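Local coordinates for glycoside hydrolase family 16 protein (Bacteroides ovatus, PDB 7KR6) that probably hydrolyses internal beta-glucosidic bonds of mixed-linkage glucans as a family 16 endo-glucanase, here trapped with a fluorinated sugar bound covalently, at residues K105-Y109 / F228-I234; K111-K117 / Y196-D202; W126-M132 / E144-M150; V165-I169 / F217-D221. The protein carries 1 engineered substitution. One frame throughout, in Å; residues are numbered along the deposited sequence.

Interaction 1. Residues K105-Y109 / F228-I234; sequences KSFKY and FHDNFYI
Phe107 and Phe232 form an antiparallel hydrogen-bonded pair, with Phe232 N on Phe107 O at 2.9 Å and Phe107 N on Phe232 O at 3.1 Å. With CG placed between its own backbone N and carbonyl carbon (chi1 70°), Phe107 tilts its ring toward the partner strand, and the ring edge at CE1 meets Ile234 CG1 at 4.1 Å, the two side chains crossing at about a right angle. Trp203 meets the rings of both Phe107 and Phe232 from outside the pair. Ser106 OG packs on Asn231 CB at 3.4 Å, while its hydrogen bond goes to Asp134. This is the frayed margin of the family 16 beta-sandwich, where strand 93-107 ends just as strand 232-240 begins, and side chains take over from the backbone pairing. The extended Lys108 chain carries NZ to His229 O at 3.0 Å, approaching from above the carbonyl plane, and on the way its CE lies against one face of the Tyr109 ring, toward the rim. Tyr109 OH and His229 ND1 share a short 2.6 Å hydrogen bond in the plane of both rings, which meet rim to rim with planes 79° apart. His229 is held at its far nitrogen too, NE2 bonding to Ile222 O.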
# COMPACT_ATOMS: atom_id res chain seq x y z
N LYS A 105 25.89 -11.85 -8.33
CA LYS A 105 26.28 -10.44 -8.19
C LYS A 105 25.41 -9.87 -7.08
O LYS A 105 24.17 -9.75 -7.25
CB LYS A 105 26.08 -9.66 -9.48
CG LYS A 105 26.67 -8.28 -9.50
CD LYS A 105 28.19 -8.20 -9.38
CE LYS A 105 28.88 -9.26 -10.23
NZ LYS A 105 30.34 -9.03 -10.36
N SER A 106 26.04 -9.45 -6.01
CA SER A 106 25.33 -8.84 -4.86
C SER A 106 26.21 -7.76 -4.25
O SER A 106 27.42 -7.72 -4.54
CB SER A 106 24.89 -9.85 -3.88
OG SER A 106 26.00 -10.47 -3.21
N PHE A 107 25.60 -6.84 -3.53
CA PHE A 107 26.32 -5.65 -3.04
C PHE A 107 25.57 -5.06 -1.84
O PHE A 107 24.44 -5.44 -1.60
CB PHE A 107 26.49 -4.63 -4.14
CG PHE A 107 25.18 -3.99 -4.54
CD1 PHE A 107 24.30 -4.68 -5.38
CD2 PHE A 107 24.84 -2.72 -4.10
CE1 PHE A 107 23.07 -4.12 -5.71
CE2 PHE A 107 23.63 -2.15 -4.49
CZ PHE A 107 22.77 -2.85 -5.29
N LYS A 108 26.23 -4.15 -1.15
CA LYS A 108 25.71 -3.51 0.08
C LYS A 108 26.17 -2.07 0.05
O LYS A 108 27.38 -1.81 -0.23
CB LYS A 108 26.26 -4.29 1.29
CG LYS A 108 26.11 -3.64 2.65
CD LYS A 108 26.80 -4.38 3.78
CE LYS A 108 26.57 -3.66 5.10
NZ LYS A 108 27.07 -4.42 6.27
N TYR A 109 25.28 -1.13 0.38
CA TYR A 109 25.61 0.29 0.58
C TYR A 109 26.32 0.88 -0.64
O TYR A 109 27.38 1.55 -0.48
CB TYR A 109 26.47 0.46 1.85
CG TYR A 109 25.87 0.10 3.18
CD1 TYR A 109 24.51 -0.12 3.42
CD2 TYR A 109 26.71 0.02 4.29
CE1 TYR A 109 24.02 -0.45 4.68
CE2 TYR A 109 26.22 -0.29 5.55
CZ TYR A 109 24.88 -0.55 5.76
OH TYR A 109 24.44 -0.87 7.02
N PHE A 228 18.10 -4.58 5.97
CA PHE A 228 18.68 -3.85 4.82
C PHE A 228 20.13 -3.45 5.01
O PHE A 228 20.57 -2.38 4.60
CB PHE A 228 17.76 -2.66 4.51
CG PHE A 228 16.38 -3.14 4.15
CD1 PHE A 228 16.12 -3.66 2.88
CD2 PHE A 228 15.36 -3.14 5.09
CE1 PHE A 228 14.86 -4.17 2.58
CE2 PHE A 228 14.12 -3.68 4.79
CZ PHE A 228 13.87 -4.17 3.52
N HIS A 229 20.93 -4.41 5.55
CA HIS A 229 22.33 -4.14 5.97
C HIS A 229 23.25 -5.31 5.61
O HIS A 229 24.30 -5.48 6.29
CB HIS A 229 22.39 -3.78 7.45
CG HIS A 229 21.54 -2.59 7.75
ND1 HIS A 229 21.95 -1.29 7.50
CD2 HIS A 229 20.29 -2.53 8.22
CE1 HIS A 229 20.95 -0.48 7.83
NE2 HIS A 229 19.94 -1.21 8.29
N ASP A 230 22.90 -6.04 4.56
CA ASP A 230 23.68 -7.20 4.06
C ASP A 230 23.59 -7.15 2.54
O ASP A 230 22.80 -6.37 2.04
CB ASP A 230 23.15 -8.49 4.69
CG ASP A 230 23.46 -8.60 6.19
OD1 ASP A 230 24.66 -8.81 6.54
OD2 ASP A 230 22.53 -8.49 7.00
N ASN A 231 24.37 -7.97 1.84
CA ASN A 231 24.32 -8.04 0.37
C ASN A 231 22.90 -8.33 -0.12
O ASN A 231 22.22 -9.26 0.38
CB ASN A 231 25.26 -9.10 -0.17
CG ASN A 231 26.71 -8.75 0.07
OD1 ASN A 231 27.08 -7.60 0.28
ND2 ASN A 231 27.54 -9.79 0.07
N PHE A 232 22.56 -7.63 -1.20
CA PHE A 232 21.31 -7.85 -1.98
C PHE A 232 21.71 -8.10 -3.43
O PHE A 232 22.62 -7.42 -3.91
CB PHE A 232 20.40 -6.62 -1.86
CG PHE A 232 19.46 -6.60 -0.69
CD1 PHE A 232 19.93 -6.61 0.62
CD2 PHE A 232 18.09 -6.51 -0.87
CE1 PHE A 232 19.05 -6.55 1.70
CE2 PHE A 232 17.22 -6.48 0.21
CZ PHE A 232 17.70 -6.46 1.49
N TYR A 233 20.98 -8.98 -4.10
CA TYR A 233 21.07 -9.19 -5.56
C TYR A 233 19.91 -8.50 -6.29
O TYR A 233 19.00 -7.95 -5.64
CB TYR A 233 21.07 -10.68 -5.86
CG TYR A 233 19.84 -11.44 -5.47
CD1 TYR A 233 18.74 -11.55 -6.34
CD2 TYR A 233 19.72 -12.07 -4.25
CE1 TYR A 233 17.62 -12.30 -6.02
CE2 TYR A 233 18.60 -12.82 -3.92
CZ TYR A 233 17.52 -12.91 -4.79
OH TYR A 233 16.44 -13.65 -4.48
N ILE A 234 20.01 -8.52 -7.60
CA ILE A 234 19.17 -7.67 -8.50
C ILE A 234 18.19 -8.55 -9.23
O ILE A 234 18.54 -9.68 -9.65
CB ILE A 234 20.07 -6.87 -9.45
CG1 ILE A 234 21.11 -6.05 -8.72
CG2 ILE A 234 19.24 -5.99 -10.38
CD1 ILE A 234 22.33 -5.67 -9.55

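Interaction 2. Residues K111-K117 / Y196-D202; sequences KIEASIK and YHTYSLD
Lys111 opens the pairing by passing its extended chain slantwise across the Asp202 carboxylate, CG lying 3.5 Å from Asp202 OD1. The charged ends do not touch: a water bonded to Asp202 OD2 makes a weak link to Lys111 NZ, which also forms a long salt bridge with Glu113 OE2. At Ile112 the backbone bonds begin, Leu201 N to Ile112 O being 2.8 Å, and Ile112 CG2 rests against Leu201 CB at 3.8 Å on the side facing the core. Glu113 points to the other side, where Ser200 OG donates to Glu113 OE2 at 2.7 Å, meeting the carboxylate on its anti side and 23° out of plane; that oxygen is thus gripped by a hydroxyl and, more weakly, by an ammonium. Ala114 pairs with Tyr199, the Tyr199 N-H pointing almost straight at Ala114 O. Ser115 turns OG anti to its backbone N (chi1 177°), bringing it to 3.3 Å from Tyr196 CB, and a water joins it to Thr198 OG1. Ile116 CD1 meets Tyr199 CD2 at 3.8 Å, while another water connects Ile116 O with Tyr199 OH. Lys117 lays CB over the centre of the Tyr196 ring, 3.6 Å from the centroid, a CH-pi contact; Lys117 NZ and Tyr196 OH both end on Asp77. Strand 112-117 lies between 197-203 and 261-271 in an antiparallel sheet, and its Ile112, Ala114 and Ile116 pack with Tyr199 and Leu201 against strands 125-133 and 144-150 of the facing sheet of the sandwich.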
# COMPACT_ATOMS: atom_id res chain seq x y z
N LYS A 111 25.31 2.82 -4.65
CA LYS A 111 24.27 3.31 -5.58
C LYS A 111 24.11 2.33 -6.73
O LYS A 111 25.14 1.92 -7.33
CB LYS A 111 24.67 4.68 -6.10
CG LYS A 111 23.60 5.36 -6.94
CD LYS A 111 24.00 6.72 -7.46
CE LYS A 111 22.78 7.48 -7.91
NZ LYS A 111 23.15 8.77 -8.52
N ILE A 112 22.87 1.95 -7.06
CA ILE A 112 22.60 1.11 -8.24
C ILE A 112 21.69 1.93 -9.17
O ILE A 112 20.81 2.69 -8.66
CB ILE A 112 22.02 -0.27 -7.90
CG1 ILE A 112 21.77 -1.07 -9.18
CG2 ILE A 112 20.81 -0.11 -7.01
CD1 ILE A 112 21.35 -2.48 -8.97
N GLU A 113 21.96 1.87 -10.46
CA GLU A 113 21.18 2.58 -11.49
C GLU A 113 20.93 1.65 -12.67
O GLU A 113 21.80 0.82 -13.02
CB GLU A 113 21.90 3.82 -12.02
CG GLU A 113 22.23 4.81 -10.94
CD GLU A 113 22.68 6.14 -11.48
OE1 GLU A 113 23.69 6.14 -12.22
OE2 GLU A 113 22.01 7.15 -11.20
N ALA A 114 19.76 1.78 -13.28
CA ALA A 114 19.45 1.08 -14.53
C ALA A 114 18.68 2.02 -15.44
O ALA A 114 17.89 2.82 -14.93
CB ALA A 114 18.69 -0.18 -14.28
N SER A 115 18.90 1.86 -16.73
CA SER A 115 18.21 2.60 -17.81
C SER A 115 17.19 1.67 -18.46
O SER A 115 17.58 0.59 -19.00
CB SER A 115 19.20 3.16 -18.81
OG SER A 115 18.55 3.82 -19.88
N ILE A 116 15.92 2.04 -18.34
CA ILE A 116 14.79 1.14 -18.67
C ILE A 116 13.79 1.90 -19.54
O ILE A 116 13.38 3.01 -19.17
CB ILE A 116 14.11 0.61 -17.39
CG1 ILE A 116 15.12 -0.04 -16.45
CG2 ILE A 116 13.00 -0.35 -17.73
CD1 ILE A 116 14.53 -0.47 -15.12
N LYS A 117 13.33 1.19 -20.56
CA LYS A 117 12.21 1.60 -21.43
C LYS A 117 11.06 0.65 -21.12
O LYS A 117 11.22 -0.56 -21.24
CB LYS A 117 12.61 1.55 -22.90
CG LYS A 117 11.47 2.04 -23.80
CD LYS A 117 11.99 2.41 -25.17
CE LYS A 117 11.61 1.41 -26.21
NZ LYS A 117 12.37 1.66 -27.46
N TYR A 196 14.07 5.72 -22.84
CA TYR A 196 14.72 5.11 -21.65
C TYR A 196 14.74 6.15 -20.55
O TYR A 196 14.91 7.36 -20.80
CB TYR A 196 16.13 4.63 -22.00
CG TYR A 196 16.10 3.40 -22.87
CD1 TYR A 196 15.86 3.48 -24.24
CD2 TYR A 196 16.31 2.15 -22.34
CE1 TYR A 196 15.83 2.34 -25.03
CE2 TYR A 196 16.17 0.99 -23.11
CZ TYR A 196 16.00 1.09 -24.48
OH TYR A 196 15.92 -0.03 -25.24
N HIS A 197 14.54 5.70 -19.32
CA HIS A 197 14.62 6.54 -18.10
C HIS A 197 15.53 5.85 -17.08
O HIS A 197 15.65 4.62 -17.11
CB HIS A 197 13.22 6.82 -17.53
CG HIS A 197 12.32 7.51 -18.50
ND1 HIS A 197 12.22 8.89 -18.55
CD2 HIS A 197 11.52 7.02 -19.46
CE1 HIS A 197 11.38 9.21 -19.52
NE2 HIS A 197 10.95 8.09 -20.12
N THR A 198 16.19 6.63 -16.26
CA THR A 198 17.17 6.12 -15.30
C THR A 198 16.47 5.98 -13.95
O THR A 198 15.89 6.98 -13.44
CB THR A 198 18.38 7.04 -15.18
OG1 THR A 198 18.96 7.04 -16.48
CG2 THR A 198 19.39 6.52 -14.17
N TYR A 199 16.54 4.79 -13.38
CA TYR A 199 15.99 4.45 -12.05
C TYR A 199 17.21 4.22 -11.16
O TYR A 199 18.01 3.36 -11.51
CB TYR A 199 15.05 3.24 -12.15
CG TYR A 199 13.90 3.50 -13.08
CD1 TYR A 199 12.78 4.11 -12.59
CD2 TYR A 199 13.96 3.25 -14.45
CE1 TYR A 199 11.71 4.44 -13.40
CE2 TYR A 199 12.91 3.59 -15.29
CZ TYR A 199 11.78 4.18 -14.75
OH TYR A 199 10.70 4.50 -15.54
N SER A 200 17.31 4.99 -10.07
CA SER A 200 18.48 4.97 -9.16
C SER A 200 18.04 4.65 -7.74
O SER A 200 17.00 5.15 -7.28
CB SER A 200 19.17 6.29 -9.21
OG SER A 200 19.48 6.63 -10.56
N LEU A 201 18.86 3.88 -7.04
CA LEU A 201 18.71 3.65 -5.60
C LEU A 201 20.02 4.00 -4.92
O LEU A 201 21.04 3.36 -5.27
CB LEU A 201 18.38 2.19 -5.31
CG LEU A 201 18.36 1.84 -3.83
CD1 LEU A 201 17.14 2.39 -3.13
CD2 LEU A 201 18.44 0.36 -3.63
N ASP A 202 19.96 4.94 -4.00
CA ASP A 202 21.06 5.26 -3.06
C ASP A 202 20.81 4.45 -1.80
O ASP A 202 19.66 4.37 -1.32
CB ASP A 202 21.12 6.74 -2.76
CG ASP A 202 21.77 7.56 -3.85
OD1 ASP A 202 22.99 7.34 -4.10
OD2 ASP A 202 21.10 8.46 -4.37
O HOH W 1 21.89 10.38 -5.99
O HOH W 2 17.99 6.28 -19.05
O HOH W 3 10.90 3.92 -18.20

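Interaction 3. Residues W126-M132 / E144-M150; sequences WPAFWMM and EIDIMAM. Engineered in segment 144-150: Ala149 (natural residue Glu). With G2F (2-deoxy-2-fluoro-alpha-D-glucopyranose), chain C.
Glu144 and Trp130 bring their side chains together on the sugar-binding face of an antiparallel hairpin. From CB, which lies 4.1 Å from Met132 CG, the glutamate runs to CG, which touches Met132 CG on one flank and Trp130 CE3, at 3.5 Å, on another. Beyond CG the chain bends (chi2 -122°) and presents the carboxylate to the sugar: OE1 is covalently bonded to G2F C1 at 1.4 Å and passes 3.4 Å from Trp130 CE3, while OE2 stays 2.7 Å from the same anomeric carbon. The indole forms a wall beside this ester, with G2F C6 above the centre of its face, 3.5 Å from Trp130 CE2, and Asn237 holds Trp130 NE1. One water accepts a hydrogen bond from Trp126 NE1, donates to Asp146 OD2 and bonds G2F O6, tying the sugar's hydroxymethyl group to both strands. On the opposite side of the hairpin Ile147 CD1 covers one face of the Phe129 ring at 3.8 Å from its centroid. Ile147 and Met148 both face Phe129, a classic beta bulge that shifts the register by one and turns the engineered Ala149 to the same side as Glu144 and Asp146. Such a bulged strand carries the ExDxxE motif of family 16 glycosidases, with its last position occupied here by Ala149; the ester matches the covalent glycosyl-enzyme intermediate of a retaining mechanism.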
# COMPACT_ATOMS: atom_id res chain seq x y z
N TRP A 126 2.91 -5.31 -15.29
CA TRP A 126 3.53 -5.00 -13.99
C TRP A 126 5.03 -5.21 -14.09
O TRP A 126 5.58 -6.24 -13.61
CB TRP A 126 2.85 -5.87 -12.94
CG TRP A 126 3.36 -5.74 -11.54
CD1 TRP A 126 4.16 -4.78 -11.00
CD2 TRP A 126 3.02 -6.65 -10.48
NE1 TRP A 126 4.39 -5.06 -9.67
CE2 TRP A 126 3.71 -6.20 -9.34
CE3 TRP A 126 2.29 -7.84 -10.41
CZ2 TRP A 126 3.63 -6.88 -8.13
CZ3 TRP A 126 2.20 -8.50 -9.21
CH2 TRP A 126 2.86 -8.02 -8.09
N PRO A 127 5.73 -4.25 -14.69
CA PRO A 127 7.21 -4.27 -14.71
C PRO A 127 7.78 -3.87 -13.36
O PRO A 127 7.17 -3.03 -12.67
CB PRO A 127 7.57 -3.16 -15.68
CG PRO A 127 6.37 -2.19 -15.60
CD PRO A 127 5.18 -3.09 -15.43
N ALA A 128 8.96 -4.41 -13.03
CA ALA A 128 9.63 -4.04 -11.76
C ALA A 128 11.15 -4.19 -11.90
O ALA A 128 11.66 -5.02 -12.71
CB ALA A 128 9.07 -4.85 -10.62
N PHE A 129 11.84 -3.36 -11.14
CA PHE A 129 13.29 -3.36 -10.94
C PHE A 129 13.47 -3.41 -9.43
O PHE A 129 13.01 -2.46 -8.75
CB PHE A 129 13.86 -2.08 -11.57
CG PHE A 129 15.30 -1.76 -11.24
CD1 PHE A 129 16.26 -2.76 -11.06
CD2 PHE A 129 15.69 -0.44 -11.12
CE1 PHE A 129 17.57 -2.41 -10.79
CE2 PHE A 129 17.01 -0.08 -10.87
CZ PHE A 129 17.95 -1.09 -10.69
N TRP A 130 14.10 -4.46 -8.92
CA TRP A 130 14.06 -4.71 -7.47
C TRP A 130 15.24 -5.57 -7.01
O TRP A 130 16.07 -5.92 -7.82
CB TRP A 130 12.70 -5.31 -7.14
CG TRP A 130 12.27 -6.53 -7.88
CD1 TRP A 130 11.96 -6.66 -9.20
CD2 TRP A 130 11.87 -7.77 -7.27
NE1 TRP A 130 11.46 -7.91 -9.45
CE2 TRP A 130 11.40 -8.60 -8.29
CE3 TRP A 130 11.87 -8.25 -5.95
CZ2 TRP A 130 10.88 -9.86 -8.02
CZ3 TRP A 130 11.37 -9.50 -5.71
CH2 TRP A 130 10.89 -10.29 -6.72
N MET A 131 15.31 -5.79 -5.71
CA MET A 131 16.46 -6.45 -5.08
C MET A 131 15.95 -7.33 -3.95
O MET A 131 14.94 -6.95 -3.30
CB MET A 131 17.45 -5.41 -4.55
CG MET A 131 18.08 -4.57 -5.60
SD MET A 131 18.90 -3.11 -4.92
CE MET A 131 19.87 -3.69 -3.52
N MET A 132 16.62 -8.45 -3.70
CA MET A 132 16.36 -9.23 -2.46
C MET A 132 17.68 -9.61 -1.82
O MET A 132 18.70 -9.62 -2.50
CB MET A 132 15.55 -10.50 -2.69
CG MET A 132 14.06 -10.24 -2.99
SD MET A 132 13.00 -11.70 -3.06
CE MET A 132 13.33 -12.32 -4.70
N GLU A 144 13.32 -7.29 0.81
CA GLU A 144 13.03 -6.94 -0.58
C GLU A 144 13.00 -5.41 -0.69
O GLU A 144 12.36 -4.73 0.19
CB GLU A 144 11.70 -7.51 -1.03
CG GLU A 144 11.51 -7.57 -2.52
CD GLU A 144 10.29 -6.82 -3.03
OE1 GLU A 144 9.44 -7.45 -3.69
OE2 GLU A 144 10.16 -5.61 -2.69
N ILE A 145 13.68 -4.89 -1.69
CA ILE A 145 13.61 -3.46 -2.08
C ILE A 145 13.00 -3.42 -3.47
O ILE A 145 13.60 -3.95 -4.40
CB ILE A 145 14.96 -2.74 -2.06
CG1 ILE A 145 15.70 -2.95 -0.74
CG2 ILE A 145 14.73 -1.29 -2.37
CD1 ILE A 145 17.13 -2.51 -0.81
N ASP A 146 11.82 -2.84 -3.57
CA ASP A 146 11.15 -2.60 -4.86
C ASP A 146 11.54 -1.19 -5.27
O ASP A 146 10.92 -0.25 -4.80
CB ASP A 146 9.68 -2.92 -4.77
CG ASP A 146 8.97 -2.92 -6.08
OD1 ASP A 146 9.66 -2.98 -7.14
OD2 ASP A 146 7.68 -2.99 -5.97
N ILE A 147 12.55 -1.07 -6.14
CA ILE A 147 13.09 0.26 -6.50
C ILE A 147 12.01 0.99 -7.32
O ILE A 147 11.67 2.14 -7.02
CB ILE A 147 14.41 0.17 -7.27
CG1 ILE A 147 15.52 -0.46 -6.42
CG2 ILE A 147 14.83 1.55 -7.76
CD1 ILE A 147 16.73 -0.83 -7.20
N MET A 148 11.49 0.29 -8.30
CA MET A 148 10.42 0.84 -9.15
C MET A 148 9.51 -0.30 -9.56
O MET A 148 9.98 -1.36 -9.93
CB MET A 148 11.05 1.51 -10.38
CG MET A 148 10.08 1.96 -11.50
SD MET A 148 9.46 0.66 -12.58
CE MET A 148 10.92 0.24 -13.54
N ALA A 149 8.22 -0.04 -9.52
CA ALA A 149 7.19 -0.84 -10.18
C ALA A 149 6.18 0.12 -10.77
O ALA A 149 5.94 1.18 -10.18
CB ALA A 149 6.54 -1.77 -9.21
N MET A 150 5.64 -0.25 -11.92
CA MET A 150 4.45 0.48 -12.47
C MET A 150 3.36 -0.54 -12.71
O MET A 150 3.60 -1.77 -12.69
CB MET A 150 4.81 1.22 -13.75
CG MET A 150 5.87 2.26 -13.51
SD MET A 150 6.12 3.43 -14.84
CE MET A 150 4.76 4.55 -14.52
C1 G2F C . 8.19 -6.89 -4.08
C2 G2F C . 7.18 -7.95 -3.79
C3 G2F C . 7.30 -9.12 -4.73
C4 G2F C . 7.12 -8.61 -6.14
C5 G2F C . 8.25 -7.57 -6.38
C6 G2F C . 8.35 -6.96 -7.76
O3 G2F C . 6.35 -10.13 -4.40
O4 G2F C . 7.18 -9.75 -7.06
O5 G2F C . 8.19 -6.46 -5.45
O6 G2F C . 7.02 -6.45 -8.17
F2 G2F C . 7.28 -8.30 -2.40
O HOH W 4 5.63 -4.25 -7.10

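Interaction 4. Residues V165-I169 / F217-D221; sequences VNTAI and FHTFD
Phe220 meets Ile169 and Thr167 across the gap between two strands whose axes run nearly parallel, 9° apart, at 8.8 Å. Ile169 CG1 lies over one face of the Phe220 ring, toward its rim, and Ile169 CD1 touches Phe220 CB at 4.1 Å. At the ring's edge Thr167 OG1 comes within 3.7 Å of Phe220 CE2, and Phe220 CZ reaches Ala168 CA at 3.7 Å. Further along, Phe217 directs its ring edge at the other strand: CZ is 3.7 Å from Val165 CB and 3.5 Å from Val165 O, while CE2 lies 3.9 Å from Thr167 CG2. This is face-to-face packing of the two sheets of the family 16 jelly-roll sandwich, held here by side-chain packing, with the two phenylalanine rings also reaching backbone atoms, and without backbone pairing. A classic beta bulge helps shape the outer strand, Phe217 and His218 both facing Ile210, so that these two consecutive residues point toward strand 165-169. His218, its CG anti to the backbone N (chi1 -171°), sets CD2 above the centre of the Phe220 face opposite Ile169 and thereby sandwiches that ring. Tyr183 stacks on His218 and meets Phe217 edge-to-face, and Gln181 of the second subunit packs on His218. Thr167 is fixed from the adjacent strand 144-150 by a hydrogen bond of OG1 to Asp146 O and a weak one to Ile147 O.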
# COMPACT_ATOMS: atom_id res chain seq x y z
N VAL A 165 4.26 5.67 -10.12
CA VAL A 165 5.33 4.74 -9.71
C VAL A 165 5.07 4.33 -8.27
O VAL A 165 4.70 5.17 -7.43
CB VAL A 165 6.71 5.38 -9.84
CG1 VAL A 165 7.78 4.45 -9.32
CG2 VAL A 165 7.00 5.78 -11.27
N ASN A 166 5.37 3.08 -7.99
CA ASN A 166 5.28 2.47 -6.66
C ASN A 166 6.69 2.07 -6.24
O ASN A 166 7.41 1.54 -7.08
CB ASN A 166 4.32 1.30 -6.73
CG ASN A 166 2.88 1.77 -6.57
OD1 ASN A 166 2.27 2.34 -7.51
ND2 ASN A 166 2.36 1.59 -5.36
N THR A 167 7.07 2.37 -5.04
CA THR A 167 8.34 1.86 -4.47
C THR A 167 7.99 1.27 -3.10
O THR A 167 7.04 1.74 -2.44
CB THR A 167 9.38 2.97 -4.47
OG1 THR A 167 10.61 2.42 -3.96
CG2 THR A 167 8.97 4.12 -3.58
N ALA A 168 8.73 0.27 -2.63
CA ALA A 168 8.34 -0.45 -1.43
C ALA A 168 9.53 -1.16 -0.80
O ALA A 168 10.47 -1.51 -1.53
CB ALA A 168 7.24 -1.46 -1.68
N ILE A 169 9.41 -1.45 0.48
CA ILE A 169 10.31 -2.42 1.15
C ILE A 169 9.43 -3.45 1.85
O ILE A 169 8.38 -3.10 2.43
CB ILE A 169 11.37 -1.78 2.09
CG1 ILE A 169 10.76 -0.83 3.13
CG2 ILE A 169 12.46 -1.08 1.29
CD1 ILE A 169 11.77 -0.34 4.17
N PHE A 217 12.73 10.80 -5.57
CA PHE A 217 11.31 10.34 -5.55
C PHE A 217 10.85 10.00 -4.14
O PHE A 217 9.79 10.48 -3.71
CB PHE A 217 11.16 9.17 -6.49
CG PHE A 217 9.77 8.63 -6.63
CD1 PHE A 217 8.80 9.37 -7.29
CD2 PHE A 217 9.43 7.39 -6.10
CE1 PHE A 217 7.53 8.85 -7.48
CE2 PHE A 217 8.16 6.88 -6.28
CZ PHE A 217 7.21 7.61 -6.96
N HIS A 218 11.62 9.22 -3.38
CA HIS A 218 11.21 8.82 -2.01
C HIS A 218 12.43 8.32 -1.23
O HIS A 218 13.34 7.76 -1.87
CB HIS A 218 10.12 7.75 -2.03
CG HIS A 218 9.56 7.51 -0.69
ND1 HIS A 218 8.87 8.47 0.01
CD2 HIS A 218 9.57 6.41 0.09
CE1 HIS A 218 8.50 7.97 1.17
NE2 HIS A 218 8.93 6.71 1.25
N THR A 219 12.40 8.48 0.09
CA THR A 219 13.41 7.90 1.01
C THR A 219 12.67 7.04 2.05
O THR A 219 11.71 7.54 2.70
CB THR A 219 14.25 9.00 1.67
OG1 THR A 219 14.93 9.73 0.65
CG2 THR A 219 15.22 8.44 2.69
N PHE A 220 13.16 5.80 2.23
CA PHE A 220 12.83 4.94 3.38
C PHE A 220 13.96 5.02 4.40
O PHE A 220 15.13 4.86 4.05
CB PHE A 220 12.63 3.49 2.94
CG PHE A 220 11.55 3.25 1.93
CD1 PHE A 220 10.23 3.18 2.35
CD2 PHE A 220 11.85 3.04 0.60
CE1 PHE A 220 9.21 2.92 1.45
CE2 PHE A 220 10.83 2.78 -0.30
CZ PHE A 220 9.53 2.70 0.14
N ASP A 221 13.59 5.21 5.66
CA ASP A 221 14.50 5.14 6.83
C ASP A 221 14.75 3.68 7.16
O ASP A 221 13.80 2.99 7.51
CB ASP A 221 13.88 5.86 8.00
CG ASP A 221 14.69 5.81 9.28
OD1 ASP A 221 15.81 5.32 9.27
OD2 ASP A 221 14.18 6.37 10.26

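Interaction 3 lies nearest the centre of the chain, and the others surround it at 10 to 14 Å between centres. Along the sequence, interaction 1 encloses the other three and interaction 3 is nested within interaction 2. Strands 232-240, 125-133, 144-150 and 164-171 are successive neighbours in the sugar-binding sheet: Met132 O bonds Tyr233 N, and Ala168 O bonds Asp146 N. Interaction 2 belongs to the opposing sheet and touches interaction 3 through the core, where Tyr199 meets Met148 and Leu201 meets Met131. Interaction 4 spans both sheets, with 165-169 in the sugar-binding one and 217-221 in the opposing one. The hairpin that holds the sugar, bound covalently through strand 144-150, is therefore backed by the opposing sheet and flanked by strands 232-240 and 164-171.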